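Local coordinates for protein peroxinectin A (Dictyostelium discoideum, PDB 6ERC) that uses hydrogen peroxide, through a bound heme, to oxidise phenolic donors and small anions such as iodide and thiocyanate, as a secreted peroxidase, at residues A[476-479]-A[480-483]; A[230-233]-A[234-238]. All blocks are in the same frame, centred on the assembly; numbering follows the deposited sequence.

Contact 1: A[476-479]-A[480-483]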
# COMPACT_ATOMS: atom_id res chain seq x y z
N PRO A 476 -23.77 14.60 4.03
CA PRO A 476 -24.22 15.86 4.65
C PRO A 476 -23.78 16.02 6.10
O PRO A 476 -23.24 17.07 6.47
CB PRO A 476 -25.75 15.78 4.52
CG PRO A 476 -25.98 14.93 3.33
CD PRO A 476 -24.88 13.91 3.34
N GLU A 477 -23.99 15.00 6.93
CA GLU A 477 -23.63 15.11 8.34
C GLU A 477 -22.15 15.39 8.53
O GLU A 477 -21.75 16.00 9.52
CB GLU A 477 -24.02 13.84 9.08
CG GLU A 477 -25.53 13.64 9.21
CD GLU A 477 -25.90 12.22 9.60
OE1 GLU A 477 -25.14 11.29 9.26
OE2 GLU A 477 -26.96 12.04 10.24
N MET A 478 -21.31 14.96 7.58
CA MET A 478 -19.87 15.14 7.72
C MET A 478 -19.39 16.45 7.12
O MET A 478 -18.36 16.98 7.55
CB MET A 478 -19.12 13.97 7.07
CG MET A 478 -17.82 13.64 7.77
SD MET A 478 -18.14 12.91 9.39
CE MET A 478 -16.52 13.02 10.13
N ARG A 479 -20.10 16.99 6.12
CA ARG A 479 -19.82 18.36 5.70
C ARG A 479 -20.07 19.33 6.85
O ARG A 479 -19.35 20.32 7.00
CB ARG A 479 -20.67 18.73 4.49
CG ARG A 479 -20.29 18.01 3.20
CD ARG A 479 -20.82 18.75 1.98
NE ARG A 479 -20.88 17.92 0.77
CZ ARG A 479 -19.85 17.69 -0.05
NH1 ARG A 479 -18.66 18.22 0.20
NH2 ARG A 479 -20.02 16.93 -1.11
N MET A 480 -21.08 19.05 7.67
CA MET A 480 -21.35 19.88 8.85
C MET A 480 -20.19 19.80 9.84
O MET A 480 -19.71 20.83 10.33
CB MET A 480 -22.66 19.43 9.50
CG MET A 480 -22.87 19.88 10.94
SD MET A 480 -23.00 21.66 11.12
CE MET A 480 -23.18 21.81 12.90
N VAL A 481 -19.74 18.58 10.15
CA VAL A 481 -18.68 18.41 11.14
C VAL A 481 -17.40 19.09 10.68
O VAL A 481 -16.68 19.69 11.48
CB VAL A 481 -18.45 16.91 11.42
CG1 VAL A 481 -17.22 16.70 12.30
CG2 VAL A 481 -19.68 16.30 12.07
N ASN A 482 -17.11 19.01 9.39
CA ASN A 482 -15.85 19.49 8.83
C ASN A 482 -16.02 20.84 8.14
O ASN A 482 -15.38 21.11 7.12
CB ASN A 482 -15.28 18.45 7.87
CG ASN A 482 -14.86 17.18 8.58
OD1 ASN A 482 -14.60 17.18 9.78
ND2 ASN A 482 -14.80 16.08 7.83
N ARG A 483 -16.88 21.70 8.69
CA ARG A 483 -17.15 22.99 8.06
C ARG A 483 -16.00 23.97 8.23
O ARG A 483 -15.92 24.94 7.47
CB ARG A 483 -18.44 23.59 8.63
CG ARG A 483 -18.45 23.78 10.14
CD ARG A 483 -19.80 24.28 10.61
NE ARG A 483 -20.20 23.69 11.89
CZ ARG A 483 -19.85 24.17 13.08
NH1 ARG A 483 -20.27 23.56 14.18
NH2 ARG A 483 -19.08 25.24 13.18

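Contact 2: A[230-233]-A[234-238]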
# COMPACT_ATOMS: atom_id res chain seq x y z
N ASP A 230 0.31 19.37 9.06
CA ASP A 230 -1.01 19.91 8.72
C ASP A 230 -2.01 19.66 9.84
O ASP A 230 -2.93 20.47 10.04
CB ASP A 230 -1.50 19.30 7.41
CG ASP A 230 -2.53 20.17 6.71
OD1 ASP A 230 -2.25 21.37 6.49
OD2 ASP A 230 -3.60 19.65 6.34
N HIS A 231 -1.85 18.56 10.57
CA HIS A 231 -2.74 18.29 11.70
C HIS A 231 -2.52 19.29 12.82
O HIS A 231 -3.47 19.93 13.30
CB HIS A 231 -2.52 16.86 12.20
CG HIS A 231 -3.32 16.54 13.43
ND1 HIS A 231 -2.88 16.85 14.70
CD2 HIS A 231 -4.52 15.94 13.58
CE1 HIS A 231 -3.78 16.45 15.58
NE2 HIS A 231 -4.79 15.89 14.93
N ASN A 232 -1.27 19.44 13.27
CA ASN A 232 -0.98 20.38 14.34
C ASN A 232 -1.29 21.81 13.93
O ASN A 232 -1.61 22.65 14.78
CB ASN A 232 0.48 20.25 14.77
CG ASN A 232 0.74 18.97 15.55
OD1 ASN A 232 -0.19 18.26 15.93
ND2 ASN A 232 2.01 18.69 15.81
N ARG A 233 -1.19 22.11 12.63
CA ARG A 233 -1.57 23.44 12.16
C ARG A 233 -3.06 23.68 12.37
O ARG A 233 -3.46 24.74 12.87
CB ARG A 233 -1.19 23.58 10.68
CG ARG A 233 -1.27 25.00 10.15
CD ARG A 233 -0.96 25.03 8.66
NE ARG A 233 -1.92 24.24 7.90
CZ ARG A 233 -3.12 24.66 7.52
NH1 ARG A 233 -3.53 25.88 7.84
NH2 ARG A 233 -3.92 23.86 6.83
N LEU A 234 -3.89 22.71 11.99
CA LEU A 234 -5.33 22.86 12.18
C LEU A 234 -5.71 22.86 13.66
O LEU A 234 -6.66 23.54 14.05
CB LEU A 234 -6.08 21.74 11.45
CG LEU A 234 -6.04 21.77 9.92
CD1 LEU A 234 -6.77 20.56 9.37
CD2 LEU A 234 -6.65 23.04 9.37
N ALA A 235 -4.99 22.10 14.49
CA ALA A 235 -5.29 22.09 15.92
C ALA A 235 -5.08 23.46 16.54
O ALA A 235 -5.88 23.90 17.38
CB ALA A 235 -4.42 21.05 16.62
N ARG A 236 -4.02 24.16 16.14
CA ARG A 236 -3.78 25.51 16.65
C ARG A 236 -4.86 26.48 16.21
O ARG A 236 -5.21 27.40 16.96
CB ARG A 236 -2.40 25.99 16.19
CG ARG A 236 -1.25 25.23 16.83
CD ARG A 236 -0.03 25.14 15.91
NE ARG A 236 0.99 24.27 16.48
CZ ARG A 236 2.00 23.74 15.79
NH1 ARG A 236 2.13 23.98 14.49
NH2 ARG A 236 2.88 22.96 16.40
N LYS A 237 -5.41 26.29 15.01
CA LYS A 237 -6.53 27.12 14.56
C LYS A 237 -7.78 26.84 15.39
O LYS A 237 -8.42 27.77 15.89
CB LYS A 237 -6.79 26.87 13.08
CG LYS A 237 -8.06 27.51 12.53
CD LYS A 237 -8.28 27.10 11.09
CE LYS A 237 -9.72 27.29 10.65
NZ LYS A 237 -9.93 26.71 9.30
N PHE A 238 -8.15 25.57 15.52
CA PHE A 238 -9.33 25.22 16.30
C PHE A 238 -9.17 25.63 17.76
O PHE A 238 -10.15 25.98 18.42
CB PHE A 238 -9.62 23.72 16.20
CG PHE A 238 -9.91 23.25 14.81
CD1 PHE A 238 -10.50 24.09 13.87
CD2 PHE A 238 -9.60 21.95 14.43
CE1 PHE A 238 -10.76 23.65 12.59
CE2 PHE A 238 -9.87 21.50 13.15
CZ PHE A 238 -10.44 22.35 12.23

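Contact 1: A[476-479]-A[480-483]
Met480, Val481 and Asn482 each turn a backbone N-H back along the helix 476-481 to the carbonyl four residues earlier. Met480 N reaches Pro476 O at 3.2 Å, with the donor lying almost on the line of the carbonyl bond. The next bond, from Val481 N to Glu477 O, is weak at 3.3 Å. Asn482 N then meets Met478 O at 3.0 Å, although Asn482 itself has already left helical backbone angles.

Among the side chains, methyl CG2 of Val481 sits 3.3 Å from Glu477 O, an apolar neighbour of a carbonyl already weakly bonded to Val481 N. Its other branch, CG1, is anti to the backbone N (chi1 172°) and lies near the thioether end of Met478, with Met478 CE 4.3 Å from Val481 CG1. A bend at chi2 (70°) sets the course of SD and CE in Met478. Separately, Met478 CG passes 3.9 Å from Asn482 ND2. The polar end of Asn482 looks to the helix 247-275, where OD1 is hydrogen-bonded to Ser256 and ND2 more weakly to Glu260. On the exposed flank, Arg483 NE gives a weak hydrogen bond to Met480 SD at 3.5 Å.

Successive i to i+4 bonds that end where the first residue leaves helical angles mark the C-terminal end of an alpha-helix; in this protein Asn482 tethers that end to the long helix 247-275, on which the short surface helix docks.

Contact 2: A[230-233]-A[234-238]
Arg233 and Leu234, neighbours on the helix 218-241, pack with the leucine methyl CD2 3.8 Å from Arg233 NH2 and CG over one face of the guanidinium. Arg236 lies back along the previous turn in a similar way: Asn232 CB sits over the centre of one face of its guanidinium, 3.9 Å from Arg236 CZ, while NH2 goes on to a salt bridge with Glu173.

The charged groups form a network in which Arg233 bridges Asp230 and Glu486. Arg233 approaches Asp230 side-on, with NE (3.2 Å) and NH2 (3.0 Å) both bonded to OD1 and coming from the same face of the carboxylate. A bend at chi3 (61°) turns the guanidinium back for this grip, leaving NH1 for Glu486, which also pairs with Lys237, while Asp230 OD2 pairs with Arg496. Replacing Arg233 by an alanine would probably cost Asp230 OD1 its two-nitrogen grip, leave Glu486 with Lys237 but without the arginine, and uncover one flank of Leu234.

Among the other side-chain hydrogen bonds, His231 ND1 donates to Asn232 OD1 at 3.3 Å in the plane of the imidazole; that oxygen also accepts from Met174 N. Along the backbone, four i to i+4 bonds link the two segments, the shortest from Ala235 N to His231 O at 2.9 Å.

An i to i+3 aspartate–arginine salt bridge on a regular alpha-helical backbone is a classic intrahelical ion pair, carried here by a long helix of the mainly alpha-helical animal heme peroxidase fold.

Overall arrangement
Contact 2 comes first along the chain, in the second half of the long helix 218-241, and contact 1 follows far later, spanning the short helix 476-481 and the two residues beyond it. Their centres are 18 Å apart and their nearest atoms about 7 Å, so they do not touch, yet they lie on the same side of the chain's centre. The helix 247-275 links them: Ser256 meets contact 1, while Ser254 and Cys257 meet contact 2. Cys257 is also disulfide-bonded to Cys485, just beyond contact 1, and the backbone O of Glu484 and the carboxylate of Glu486 hold Lys237. Distant parts of the sequence are thus joined both through helix 247-275 and by residues 484-486, away from the heme and metal sites.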